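Local coordinates for protein ammonium transporter (Kuenenia stuttgartiensis, PDB 6EU6) that probably senses ammonium as a membrane protein of the Amt family and passes the signal on through a histidine kinase, at residues A[7-12]-A[229-234]; A[56-61]-A[130-135]; A[61-66]-A[77-82]. One frame throughout, in Å; residues are numbered along the deposited sequence.

Contact 1: residues A[7-12]-A[229-234]; sequences NINHLW and LRVSVN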
ATOM      1  N   ASN A   7      15.044  19.617   5.626  1.00 32.95           N
ATOM      2  CA  ASN A   7      13.840  18.976   6.170  1.00 34.71           C
ATOM      3  C   ASN A   7      12.963  18.318   5.099  1.00 35.95           C
ATOM      4  O   ASN A   7      12.490  17.226   5.290  1.00 32.38           O
ATOM      5  CB  ASN A   7      12.955  19.955   6.930  1.00 33.01           C
ATOM      6  CG  ASN A   7      13.509  20.264   8.290  1.00 38.83           C
ATOM      7  OD1 ASN A   7      14.411  19.579   8.725  1.00 39.05           O
ATOM      8  ND2 ASN A   7      12.964  21.298   8.958  1.00 35.46           N
ATOM      9  N   ILE A   8      12.782  18.996   3.987  1.00 32.83           N
ATOM     10  CA  ILE A   8      12.003  18.476   2.848  1.00 34.21           C
ATOM     11  C   ILE A   8      12.723  17.220   2.290  1.00 32.28           C
ATOM     12  O   ILE A   8      12.074  16.292   1.833  1.00 31.28           O
ATOM     13  CB  ILE A   8      11.979  19.586   1.800  1.00 40.22           C
ATOM     14  CG1 ILE A   8      11.019  20.665   2.264  1.00 54.36           C
ATOM     15  CG2 ILE A   8      11.604  19.111   0.445  1.00 46.66           C
ATOM     16  CD1 ILE A   8      11.157  21.946   1.445  1.00 61.33           C
ATOM     17  N   ASN A   9      14.053  17.243   2.305  1.00 29.31           N
ATOM     18  CA  ASN A   9      14.854  16.195   1.720  1.00 31.55           C
ATOM     19  C   ASN A   9      14.765  14.945   2.586  1.00 28.86           C
ATOM     20  O   ASN A   9      14.610  13.825   2.067  1.00 27.76           O
ATOM     21  CB  ASN A   9      16.306  16.619   1.580  1.00 31.27           C
ATOM     22  CG  ASN A   9      16.532  17.573   0.462  1.00 31.18           C
ATOM     23  OD1 ASN A   9      15.701  17.875  -0.380  1.00 30.38           O
ATOM     24  ND2 ASN A   9      17.700  18.119   0.469  1.00 36.31           N
ATOM     25  N   HIS A  10      14.778  15.126   3.896  1.00 30.78           N
ATOM     26  CA  HIS A  10      14.456  14.041   4.830  1.00 29.71           C
ATOM     27  C   HIS A  10      13.088  13.446   4.611  1.00 27.99           C
ATOM     28  O   HIS A  10      12.937  12.251   4.549  1.00 27.15           O
ATOM     29  CB  HIS A  10      14.527  14.486   6.294  1.00 32.79           C
ATOM     30  CG  HIS A  10      15.906  14.554   6.841  1.00 32.77           C
ATOM     31  ND1 HIS A  10      16.571  13.451   7.301  1.00 35.27           N
ATOM     32  CD2 HIS A  10      16.713  15.604   7.100  1.00 43.14           C
ATOM     33  CE1 HIS A  10      17.753  13.797   7.752  1.00 33.20           C
ATOM     34  NE2 HIS A  10      17.870  15.091   7.628  1.00 38.24           N
ATOM     35  N   LEU A  11      12.091  14.299   4.500  1.00 26.91           N
ATOM     36  CA  LEU A  11      10.756  13.854   4.313  1.00 28.98           C
ATOM     37  C   LEU A  11      10.657  12.947   3.085  1.00 32.57           C
ATOM     38  O   LEU A  11      10.031  11.862   3.160  1.00 27.87           O
ATOM     39  CB  LEU A  11       9.821  15.041   4.192  1.00 28.68           C
ATOM     40  CG  LEU A  11       8.339  14.758   3.905  1.00 33.67           C
ATOM     41  CD1 LEU A  11       7.767  13.780   4.917  1.00 37.12           C
ATOM     42  CD2 LEU A  11       7.569  16.085   3.908  1.00 33.88           C
ATOM     43  N   TRP A  12      11.233  13.393   1.950  1.00 30.97           N
ATOM     44  CA  TRP A  12      11.082  12.614   0.725  1.00 28.15           C
ATOM     45  C   TRP A  12      11.857  11.286   0.841  1.00 27.29           C
ATOM     46  O   TRP A  12      11.312  10.197   0.565  1.00 26.88           O
ATOM     47  CB  TRP A  12      11.491  13.387  -0.493  1.00 28.46           C
ATOM     48  CG  TRP A  12      11.556  12.550  -1.777  1.00 31.08           C
ATOM     49  CD1 TRP A  12      12.586  12.513  -2.677  1.00 34.33           C
ATOM     50  CD2 TRP A  12      10.559  11.642  -2.283  1.00 33.82           C
ATOM     51  NE1 TRP A  12      12.308  11.659  -3.684  1.00 31.88           N
ATOM     52  CE2 TRP A  12      11.062  11.121  -3.493  1.00 33.01           C
ATOM     53  CE3 TRP A  12       9.282  11.203  -1.815  1.00 34.33           C
ATOM     54  CZ2 TRP A  12      10.353  10.171  -4.262  1.00 35.97           C
ATOM     55  CZ3 TRP A  12       8.568  10.247  -2.574  1.00 38.10           C
ATOM     56  CH2 TRP A  12       9.119   9.753  -3.807  1.00 36.64           C
ATOM     57  N   LEU A 229      17.877  11.640  -3.557  1.00 29.71           N
ATOM     58  CA  LEU A 229      18.315  12.049  -2.231  1.00 31.20           C
ATOM     59  C   LEU A 229      17.959  13.504  -1.894  1.00 33.44           C
ATOM     60  O   LEU A 229      18.461  14.039  -0.972  1.00 32.73           O
ATOM     61  CB  LEU A 229      19.796  11.752  -2.030  1.00 31.18           C
ATOM     62  CG  LEU A 229      20.133  10.290  -2.129  1.00 31.48           C
ATOM     63  CD1 LEU A 229      21.635  10.077  -1.994  1.00 35.02           C
ATOM     64  CD2 LEU A 229      19.385   9.448  -1.113  1.00 31.85           C
ATOM     65  N   ARG A 230      17.042  14.102  -2.648  0.50 34.21           N
ATOM     66  CA  ARG A 230      16.644  15.490  -2.430  0.50 36.70           C
ATOM     67  C   ARG A 230      15.391  15.719  -3.256  0.50 37.02           C
ATOM     68  O   ARG A 230      15.100  14.950  -4.165  0.50 37.79           O
ATOM     69  CB  ARG A 230      17.723  16.495  -2.854  0.50 38.14           C
ATOM     70  CG  ARG A 230      17.778  16.752  -4.353  0.50 41.70           C
ATOM     71  CD  ARG A 230      18.788  17.845  -4.679  0.50 46.91           C
ATOM     72  NE  ARG A 230      19.031  18.583  -3.461  0.50 52.84           N
ATOM     73  CZ  ARG A 230      18.294  19.611  -3.042  0.50 48.59           C
ATOM     74  NH1 ARG A 230      17.272  20.086  -3.797  0.50 46.57           N
ATOM     75  NH2 ARG A 230      18.606  20.157  -1.879  0.50 35.32           N
ATOM     76  N   VAL A 231      14.644  16.759  -2.927  1.00 35.12           N
ATOM     77  CA  VAL A 231      13.463  17.071  -3.690  1.00 32.44           C
ATOM     78  C   VAL A 231      13.804  18.152  -4.636  1.00 36.17           C
ATOM     79  O   VAL A 231      14.278  19.178  -4.219  1.00 38.30           O
ATOM     80  CB  VAL A 231      12.343  17.587  -2.773  1.00 36.10           C
ATOM     81  CG1 VAL A 231      11.085  17.801  -3.575  1.00 34.11           C
ATOM     82  CG2 VAL A 231      12.111  16.630  -1.603  1.00 39.63           C
ATOM     83  N   SER A 232      13.548  17.930  -5.911  1.00 36.98           N
ATOM     84  CA  SER A 232      13.637  18.972  -6.964  1.00 39.60           C
ATOM     85  C   SER A 232      12.538  18.656  -7.956  1.00 38.31           C
ATOM     86  O   SER A 232      11.896  17.619  -7.895  1.00 35.19           O
ATOM     87  CB  SER A 232      14.975  18.972  -7.707  1.00 41.22           C
ATOM     88  OG  SER A 232      15.435  17.677  -8.086  1.00 49.61           O
ATOM     89  N   VAL A 233      12.384  19.523  -8.902  1.00 38.52           N
ATOM     90  CA  VAL A 233      11.577  19.295 -10.110  1.00 42.37           C
ATOM     91  C   VAL A 233      11.887  17.951 -10.815  1.00 42.59           C
ATOM     92  O   VAL A 233      11.033  17.299 -11.445  1.00 44.35           O
ATOM     93  CB  VAL A 233      11.776  20.530 -11.040  1.00 50.22           C
ATOM     94  CG1 VAL A 233      11.560  21.821 -10.233  1.00 54.11           C
ATOM     95  CG2 VAL A 233      13.177  20.607 -11.594  1.00 48.83           C
ATOM     96  N   ASN A 234      13.088  17.453 -10.605  1.00 34.96           N
ATOM     97  CA  ASN A 234      13.487  16.200 -11.202  1.00 36.74           C
ATOM     98  C   ASN A 234      12.723  14.969 -10.704  1.00 34.52           C
ATOM     99  O   ASN A 234      12.829  13.875 -11.308  1.00 30.40           O
ATOM    100  CB  ASN A 234      14.984  15.980 -10.945  1.00 42.26           C
ATOM    101  CG  ASN A 234      15.793  16.964 -11.690  1.00 56.99           C
ATOM    102  OD1 ASN A 234      15.467  17.270 -12.834  1.00 63.73           O
ATOM    103  ND2 ASN A 234      16.807  17.524 -11.046  1.00 71.83           N
TER
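Leu229 reaches the helix segment 7-12 with its carbonyl oxygen, which sits 4.2 Å from CB of Asn9. Its positive phi marks the point where the chain leaves helical geometry. Arg230 comes next, with its CA 4.6 Å from the CA of Asn9. CB of Arg230 lies 3.5 Å from Asn9 OD1. Arg230 was modelled in two conformers, so the closeness of its guanidinium to the Asn9 amide is doubtful. Arg230 O lies 3.8 Å from CD1 of Trp12 and is buried without a hydrogen-bond partner.

Val231 N donates to Asn9 OD1 at 3.0 Å, with an N-H...O angle of 160°. The donor stands above the carbonyl plane, 42° out of it. Gln5 NE2 is a second donor to this oxygen. CG2 of Val231 presses on CG2 of Ile8 at 3.3 Å, tighter than usual for two carbons. The same methyl lies 3.5 Å from CB of Trp12, whose NE1 bonds to Gly225 O. Beyond, Ser232 OG weakly caps the next helix at Asn234 N.

An alanine at Asn9 would probably leave Val231 N without its acceptor and take one partner from Gln5. Ile8 also packs on Ile8 of the second and third subunits, which places the contact near the centre of the trimer. One side-chain oxygen of the helix thus holds Val231 N and Gln5 NE2, while Ile8 and Trp12 pack on the Val231 methyl.

Contact 2: residues A[56-61]-A[130-135]; sequences LVFFSV and FIVAII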
ATOM      1  N   LEU A  56      18.861  -6.373  10.501  1.00 26.26           N
ATOM      2  CA  LEU A  56      19.831  -6.407  11.598  1.00 30.02           C
ATOM      3  C   LEU A  56      21.290  -6.526  11.092  1.00 28.75           C
ATOM      4  O   LEU A  56      22.193  -5.895  11.624  1.00 27.89           O
ATOM      5  CB  LEU A  56      19.548  -7.555  12.561  1.00 33.44           C
ATOM      6  CG  LEU A  56      18.268  -7.457  13.389  1.00 41.00           C
ATOM      7  CD1 LEU A  56      18.195  -8.674  14.278  1.00 40.58           C
ATOM      8  CD2 LEU A  56      18.297  -6.246  14.235  1.00 45.94           C
ATOM      9  N   VAL A  57      21.506  -7.307  10.050  1.00 27.59           N
ATOM     10  CA  VAL A  57      22.874  -7.497   9.532  1.00 29.62           C
ATOM     11  C   VAL A  57      23.344  -6.201   8.898  1.00 28.50           C
ATOM     12  O   VAL A  57      24.498  -5.794   9.030  1.00 27.73           O
ATOM     13  CB  VAL A  57      22.905  -8.679   8.568  1.00 27.81           C
ATOM     14  CG1 VAL A  57      24.245  -8.739   7.791  1.00 29.60           C
ATOM     15  CG2 VAL A  57      22.627  -9.947   9.311  1.00 29.47           C
ATOM     16  N   PHE A  58      22.442  -5.495   8.220  1.00 26.96           N
ATOM     17  CA  PHE A  58      22.839  -4.287   7.552  1.00 25.84           C
ATOM     18  C   PHE A  58      23.058  -3.179   8.580  1.00 29.74           C
ATOM     19  O   PHE A  58      24.003  -2.387   8.422  1.00 27.42           O
ATOM     20  CB  PHE A  58      21.822  -3.803   6.517  1.00 26.30           C
ATOM     21  CG  PHE A  58      22.358  -2.739   5.582  1.00 26.33           C
ATOM     22  CD1 PHE A  58      23.276  -3.042   4.626  1.00 29.85           C
ATOM     23  CD2 PHE A  58      21.958  -1.459   5.684  1.00 29.08           C
ATOM     24  CE1 PHE A  58      23.765  -2.067   3.771  1.00 28.47           C
ATOM     25  CE2 PHE A  58      22.442  -0.468   4.843  1.00 29.87           C
ATOM     26  CZ  PHE A  58      23.325  -0.789   3.857  1.00 26.56           C
ATOM     27  N   PHE A  59      22.215  -3.131   9.623  1.00 27.74           N
ATOM     28  CA  PHE A  59      22.448  -2.210  10.728  1.00 27.42           C
ATOM     29  C   PHE A  59      23.835  -2.473  11.356  1.00 29.78           C
ATOM     30  O   PHE A  59      24.594  -1.526  11.623  1.00 33.21           O
ATOM     31  CB  PHE A  59      21.369  -2.324  11.770  1.00 28.10           C
ATOM     32  CG  PHE A  59      21.632  -1.549  13.041  1.00 31.35           C
ATOM     33  CD1 PHE A  59      21.362  -0.199  13.124  1.00 32.64           C
ATOM     34  CD2 PHE A  59      22.092  -2.188  14.163  1.00 34.28           C
ATOM     35  CE1 PHE A  59      21.631   0.512  14.292  1.00 33.53           C
ATOM     36  CE2 PHE A  59      22.358  -1.490  15.327  1.00 33.85           C
ATOM     37  CZ  PHE A  59      22.155  -0.150  15.383  1.00 32.15           C
ATOM     38  N   SER A  60      24.179  -3.726  11.561  1.00 30.85           N
ATOM     39  CA  SER A  60      25.375  -4.027  12.372  1.00 31.40           C
ATOM     40  C   SER A  60      26.653  -3.801  11.559  1.00 31.32           C
ATOM     41  O   SER A  60      27.587  -3.101  12.012  1.00 32.05           O
ATOM     42  CB  SER A  60      25.352  -5.480  12.832  1.00 34.96           C
ATOM     43  OG  SER A  60      24.201  -5.688  13.605  1.00 35.39           O
ATOM     44  N   VAL A  61      26.735  -4.455  10.415  1.00 31.63           N
ATOM     45  CA  VAL A  61      27.953  -4.351   9.596  1.00 34.71           C
ATOM     46  C   VAL A  61      27.820  -3.846   8.192  1.00 31.10           C
ATOM     47  O   VAL A  61      28.732  -3.129   7.670  1.00 29.47           O
ATOM     48  CB  VAL A  61      28.752  -5.660   9.604  1.00 38.00           C
ATOM     49  CG1 VAL A  61      28.963  -6.112  11.024  1.00 49.53           C
ATOM     50  CG2 VAL A  61      28.056  -6.728   8.859  1.00 42.02           C
ATOM     51  N   PHE A 130      24.674 -13.725   4.550  1.00 29.40           N
ATOM     52  CA  PHE A 130      25.934 -13.604   3.804  1.00 29.43           C
ATOM     53  C   PHE A 130      25.906 -12.489   2.751  1.00 28.13           C
ATOM     54  O   PHE A 130      26.839 -11.677   2.646  1.00 27.69           O
ATOM     55  CB  PHE A 130      26.359 -14.941   3.249  1.00 28.68           C
ATOM     56  CG  PHE A 130      27.731 -14.926   2.589  1.00 32.14           C
ATOM     57  CD1 PHE A 130      28.916 -14.956   3.357  1.00 34.42           C
ATOM     58  CD2 PHE A 130      27.867 -14.948   1.187  1.00 33.88           C
ATOM     59  CE1 PHE A 130      30.161 -14.949   2.729  1.00 35.11           C
ATOM     60  CE2 PHE A 130      29.133 -14.932   0.598  1.00 33.23           C
ATOM     61  CZ  PHE A 130      30.263 -14.940   1.373  1.00 32.66           C
ATOM     62  N   ILE A 131      24.819 -12.394   1.989  1.00 29.07           N
ATOM     63  CA  ILE A 131      24.736 -11.361   0.991  1.00 27.12           C
ATOM     64  C   ILE A 131      24.728  -9.986   1.614  1.00 27.33           C
ATOM     65  O   ILE A 131      25.392  -9.073   1.094  1.00 26.02           O
ATOM     66  CB  ILE A 131      23.629 -11.607  -0.056  1.00 27.25           C
ATOM     67  CG1 ILE A 131      23.832 -10.621  -1.251  1.00 29.76           C
ATOM     68  CG2 ILE A 131      22.250 -11.415   0.554  1.00 28.66           C
ATOM     69  CD1 ILE A 131      22.819 -10.741  -2.349  1.00 28.55           C
ATOM     70  N   VAL A 132      24.056  -9.831   2.769  1.00 27.62           N
ATOM     71  CA  VAL A 132      23.916  -8.553   3.369  1.00 25.14           C
ATOM     72  C   VAL A 132      25.192  -8.061   4.128  1.00 30.90           C
ATOM     73  O   VAL A 132      25.436  -6.843   4.229  1.00 29.51           O
ATOM     74  CB  VAL A 132      22.683  -8.499   4.284  1.00 28.00           C
ATOM     75  CG1 VAL A 132      22.548  -7.114   4.904  1.00 29.83           C
ATOM     76  CG2 VAL A 132      21.368  -8.721   3.461  1.00 27.31           C
ATOM     77  N   ALA A 133      25.952  -9.021   4.673  1.00 29.67           N
ATOM     78  CA  ALA A 133      27.187  -8.767   5.456  1.00 31.65           C
ATOM     79  C   ALA A 133      28.418  -8.587   4.582  1.00 28.79           C
ATOM     80  O   ALA A 133      29.259  -7.817   4.954  1.00 31.64           O
ATOM     81  CB  ALA A 133      27.431  -9.910   6.475  1.00 31.71           C
ATOM     82  N   ILE A 134      28.464  -9.231   3.415  1.00 31.40           N
ATOM     83  CA  ILE A 134      29.671  -9.350   2.558  1.00 29.25           C
ATOM     84  C   ILE A 134      29.475  -8.914   1.112  1.00 30.32           C
ATOM     85  O   ILE A 134      29.964  -7.855   0.693  1.00 29.94           O
ATOM     86  CB  ILE A 134      30.246 -10.789   2.645  1.00 32.44           C
ATOM     87  CG1 ILE A 134      30.830 -10.942   4.069  1.00 35.02           C
ATOM     88  CG2 ILE A 134      31.407 -10.973   1.668  1.00 29.96           C
ATOM     89  CD1 ILE A 134      30.714 -12.292   4.579  1.00 49.21           C
ATOM     90  N   ILE A 135      28.735  -9.695   0.366  1.00 26.56           N
ATOM     91  CA  ILE A 135      28.632  -9.475  -1.100  1.00 29.74           C
ATOM     92  C   ILE A 135      28.081  -8.097  -1.402  1.00 30.40           C
ATOM     93  O   ILE A 135      28.723  -7.288  -2.107  1.00 29.67           O
ATOM     94  CB  ILE A 135      27.799 -10.578  -1.798  1.00 27.88           C
ATOM     95  CG1 ILE A 135      28.453 -11.947  -1.574  1.00 30.61           C
ATOM     96  CG2 ILE A 135      27.587 -10.288  -3.265  1.00 28.65           C
ATOM     97  CD1 ILE A 135      27.658 -13.076  -2.166  1.00 31.39           C
TER
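Val57 and Val132 each hold CG1 anti to the backbone N (chi1 169° and -179°), and these two methyls meet at 3.7 Å. CG1 of Val57 also lies 3.6 Å from CB of Ala133. Val132 CG1 fits beside Phe58. It is 3.8 Å from Phe58 CB and reaches the edge of the Phe58 ring, near the ring plane. It also touches Phe58 N, so the methyl rests against the backbone of the other helix. Further along, Val61 CG2 stands a looser 4.0 Å from Ala133 CB.

All of this is van der Waals contact. The helix segments run nearly parallel, crossing at -21° with their axes 8.7 Å apart. Each contains a wider, pi-type turn. Within segment 56-61, Ser60 OG donates to Leu56 O at 2.8 Å. That oxygen also takes Ser60 N, from the opposite face of its plane.

A dodecyl maltoside lies near Val57, consistent with a face toward the membrane. Helix 93-114 touches both segments, with Ala104 on Phe58 and Ala108 on Val132. Segment 130-135 is backed by helices 167-185 and 353-385. Leu56 and Phe59 also reach Met244 of the second subunit.

Contact 3: residues A[61-66]-A[77-82]; sequences VGFGFM and IDLFFA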
ATOM      1  N   VAL A  61      26.735  -4.455  10.415  1.00 31.63           N
ATOM      2  CA  VAL A  61      27.953  -4.351   9.596  1.00 34.71           C
ATOM      3  C   VAL A  61      27.820  -3.846   8.192  1.00 31.10           C
ATOM      4  O   VAL A  61      28.732  -3.129   7.670  1.00 29.47           O
ATOM      5  CB  VAL A  61      28.752  -5.660   9.604  1.00 38.00           C
ATOM      6  CG1 VAL A  61      28.963  -6.112  11.024  1.00 49.53           C
ATOM      7  CG2 VAL A  61      28.056  -6.728   8.859  1.00 42.02           C
ATOM      8  N   GLY A  62      26.702  -4.160   7.549  1.00 32.29           N
ATOM      9  CA  GLY A  62      26.605  -3.835   6.116  1.00 30.68           C
ATOM     10  C   GLY A  62      26.766  -2.371   5.781  1.00 27.62           C
ATOM     11  O   GLY A  62      27.492  -1.996   4.861  1.00 29.09           O
ATOM     12  N   PHE A  63      26.047  -1.504   6.497  1.00 30.31           N
ATOM     13  CA  PHE A  63      26.110  -0.110   6.203  1.00 31.20           C
ATOM     14  C   PHE A  63      27.577   0.381   6.345  1.00 32.13           C
ATOM     15  O   PHE A  63      28.032   1.212   5.552  1.00 29.37           O
ATOM     16  CB  PHE A  63      25.188   0.698   7.094  1.00 27.95           C
ATOM     17  CG  PHE A  63      25.154   2.172   6.757  1.00 31.05           C
ATOM     18  CD1 PHE A  63      24.254   2.668   5.797  1.00 31.19           C
ATOM     19  CD2 PHE A  63      26.025   3.088   7.379  1.00 31.22           C
ATOM     20  CE1 PHE A  63      24.222   3.998   5.472  1.00 31.09           C
ATOM     21  CE2 PHE A  63      26.038   4.406   7.013  1.00 29.76           C
ATOM     22  CZ  PHE A  63      25.119   4.896   6.077  1.00 33.03           C
ATOM     23  N   GLY A  64      28.290  -0.098   7.362  1.00 33.12           N
ATOM     24  CA  GLY A  64      29.650   0.383   7.575  1.00 34.00           C
ATOM     25  C   GLY A  64      30.586  -0.032   6.450  1.00 32.12           C
ATOM     26  O   GLY A  64      31.274   0.795   5.880  1.00 34.07           O
ATOM     27  N   PHE A  65      30.521  -1.295   6.079  1.00 30.25           N
ATOM     28  CA  PHE A  65      31.318  -1.795   4.969  1.00 31.06           C
ATOM     29  C   PHE A  65      31.041  -1.022   3.696  1.00 32.56           C
ATOM     30  O   PHE A  65      31.954  -0.795   2.888  1.00 31.47           O
ATOM     31  CB  PHE A  65      31.053  -3.257   4.689  1.00 29.70           C
ATOM     32  CG  PHE A  65      31.678  -4.222   5.659  1.00 32.63           C
ATOM     33  CD1 PHE A  65      32.708  -3.867   6.523  1.00 35.01           C
ATOM     34  CD2 PHE A  65      31.261  -5.541   5.667  1.00 34.18           C
ATOM     35  CE1 PHE A  65      33.273  -4.794   7.407  1.00 34.84           C
ATOM     36  CE2 PHE A  65      31.866  -6.489   6.497  1.00 41.85           C
ATOM     37  CZ  PHE A  65      32.885  -6.114   7.400  1.00 35.44           C
ATOM     38  N   MET A  66      29.781  -0.639   3.489  1.00 31.84           N
ATOM     39  CA  MET A  66      29.354  -0.034   2.245  1.00 30.28           C
ATOM     40  C   MET A  66      29.680   1.478   2.177  1.00 31.63           C
ATOM     41  O   MET A  66      30.133   1.991   1.161  1.00 28.77           O
ATOM     42  CB  MET A  66      27.831  -0.198   2.096  1.00 30.76           C
ATOM     43  CG  MET A  66      27.312   0.266   0.723  1.00 29.84           C
ATOM     44  SD  MET A  66      25.763  -0.664   0.362  1.00 29.53           S
ATOM     45  CE  MET A  66      25.244   0.121  -1.197  1.00 28.63           C
ATOM     46  N   ILE A  77      35.232   1.191   6.784  1.00 30.62           N
ATOM     47  CA  ILE A  77      35.786   0.648   8.058  1.00 38.09           C
ATOM     48  C   ILE A  77      35.282   1.308   9.312  1.00 37.76           C
ATOM     49  O   ILE A  77      35.816   1.087  10.390  1.00 37.30           O
ATOM     50  CB  ILE A  77      37.341   0.637   8.047  1.00 43.05           C
ATOM     51  CG1 ILE A  77      37.913   2.075   8.060  1.00 50.06           C
ATOM     52  CG2 ILE A  77      37.875  -0.169   6.867  1.00 45.53           C
ATOM     53  CD1 ILE A  77      39.427   2.160   8.032  1.00 50.32           C
ATOM     54  N   ASP A  78      34.226   2.084   9.190  1.00 38.08           N
ATOM     55  CA  ASP A  78      33.509   2.551  10.357  1.00 36.97           C
ATOM     56  C   ASP A  78      32.028   2.654  10.020  1.00 35.55           C
ATOM     57  O   ASP A  78      31.623   2.131   8.985  1.00 34.32           O
ATOM     58  CB  ASP A  78      34.136   3.846  10.873  1.00 33.68           C
ATOM     59  CG  ASP A  78      33.906   5.029  10.008  1.00 40.39           C
ATOM     60  OD1 ASP A  78      33.259   4.979   8.935  1.00 40.72           O
ATOM     61  OD2 ASP A  78      34.450   6.071  10.419  1.00 46.33           O
ATOM     62  N   LEU A  79      31.269   3.264  10.921  1.00 32.50           N
ATOM     63  CA  LEU A  79      29.807   3.388  10.897  1.00 33.70           C
ATOM     64  C   LEU A  79      29.115   2.037  11.122  1.00 36.16           C
ATOM     65  O   LEU A  79      27.904   1.857  10.851  1.00 34.89           O
ATOM     66  CB  LEU A  79      29.344   4.006   9.612  1.00 36.33           C
ATOM     67  CG  LEU A  79      29.771   5.449   9.380  1.00 38.24           C
ATOM     68  CD1 LEU A  79      29.464   5.923   7.985  1.00 37.90           C
ATOM     69  CD2 LEU A  79      29.088   6.335  10.406  1.00 48.51           C
ATOM     70  N   PHE A  80      29.851   1.101  11.690  1.00 33.93           N
ATOM     71  CA  PHE A  80      29.227  -0.088  12.224  1.00 34.53           C
ATOM     72  C   PHE A  80      28.237   0.264  13.347  1.00 35.99           C
ATOM     73  O   PHE A  80      28.528   1.147  14.183  1.00 35.80           O
ATOM     74  CB  PHE A  80      30.286  -1.089  12.691  1.00 37.37           C
ATOM     75  CG  PHE A  80      31.282  -1.389  11.641  1.00 40.62           C
ATOM     76  CD1 PHE A  80      30.866  -1.983  10.447  1.00 37.56           C
ATOM     77  CD2 PHE A  80      32.622  -1.040  11.798  1.00 37.26           C
ATOM     78  CE1 PHE A  80      31.757  -2.264   9.453  1.00 37.01           C
ATOM     79  CE2 PHE A  80      33.526  -1.304  10.791  1.00 40.63           C
ATOM     80  CZ  PHE A  80      33.108  -1.917   9.610  1.00 38.32           C
ATOM     81  N   PHE A  81      27.059  -0.396  13.348  1.00 32.14           N
ATOM     82  CA  PHE A  81      26.021  -0.144  14.348  1.00 32.80           C
ATOM     83  C   PHE A  81      25.574   1.310  14.300  1.00 35.50           C
ATOM     84  O   PHE A  81      25.173   1.897  15.326  1.00 34.82           O
ATOM     85  CB  PHE A  81      26.492  -0.500  15.757  1.00 33.20           C
ATOM     86  CG  PHE A  81      26.947  -1.920  15.881  1.00 38.19           C
ATOM     87  CD1 PHE A  81      26.021  -2.971  15.852  1.00 36.04           C
ATOM     88  CD2 PHE A  81      28.284  -2.222  16.009  1.00 37.99           C
ATOM     89  CE1 PHE A  81      26.426  -4.254  15.936  1.00 33.98           C
ATOM     90  CE2 PHE A  81      28.684  -3.508  16.097  1.00 36.61           C
ATOM     91  CZ  PHE A  81      27.763  -4.524  16.082  1.00 34.97           C
ATOM     92  N   ALA A  82      25.729   1.897  13.116  1.00 30.44           N
ATOM     93  CA  ALA A  82      25.438   3.299  12.883  1.00 33.64           C
ATOM     94  C   ALA A  82      26.269   4.231  13.786  1.00 36.31           C
ATOM     95  O   ALA A  82      25.809   5.295  14.142  1.00 32.75           O
ATOM     96  CB  ALA A  82      23.962   3.557  13.084  1.00 37.56           C
TER
HETATM   97  O   HOH W   1      26.805  -0.630   9.783  1.00 36.41           O
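Gly64 and Asp78 meet in the tight part of this contact, where Gly64 CA lies 3.0 Å from Asp78 O. A CB on Gly64 would point toward the loop and clash with Asp78 O and CD1 of Phe80. The absence of that carbon lets the loop lie directly on the helix.

Phe80 fills the space beside the glycine. Asp78 O sits over the centre of one face of its ring. Val61 O lies in the ring plane at the edge, 3.6 Å from CE1 of Phe80. CD1 of Phe65 is also at this edge, 3.5 Å from Phe80 CE1. Phe65 CB points away from the loop. Chi1 (-76°) sets its CG anti to the carbonyl carbon. The far end of the ring comes nearer, and CD1 and CE1 meet Phe80 CE1 and CZ. The two ring planes are 88° apart, with centroids 5.4 Å from each other.

Phe63 meets the loop more lightly. Its CE2, at the ring edge, lies 3.9 Å from CD1 of Leu79, and Phe97 meets the same ring from helix 93-114. Ile77 is looser still. Its N is 4.1 Å from Gly64 O, and its side chain points away, on the surface. The carboxylate of Asp78 lies outside the contact, its OD1 accepting from Lys69 N.

One water joins the backbones, taking a bond from Gly64 N at 2.9 Å and giving one to Leu79 O at 2.9 Å. The backbones thus have no direct hydrogen bond, and Gly64 O and Asp78 O, both acceptors, cannot bond each other.

In the fold
Contacts 2 and 3 are neighbours, with centres 9 Å apart. They share Val61 and both use helix 40-67. Contact 2 joins that helix to helix 121-144, and contact 3 lays the loop before helix 93-114 on the end of it. Contact 1 is separate, about 27 Å from contact 2 and 25 Å from contact 3, centre to centre. It ties helix 2-34 to the loop between helices 206-226 and 234-261. Along the chain the three are nested, contact 3 inside contact 2 and contact 2 inside contact 1. Contact 1 lies against both other subunits, and segment 56-61 of contact 2 reaches the second, so both sit close to the trimer interface.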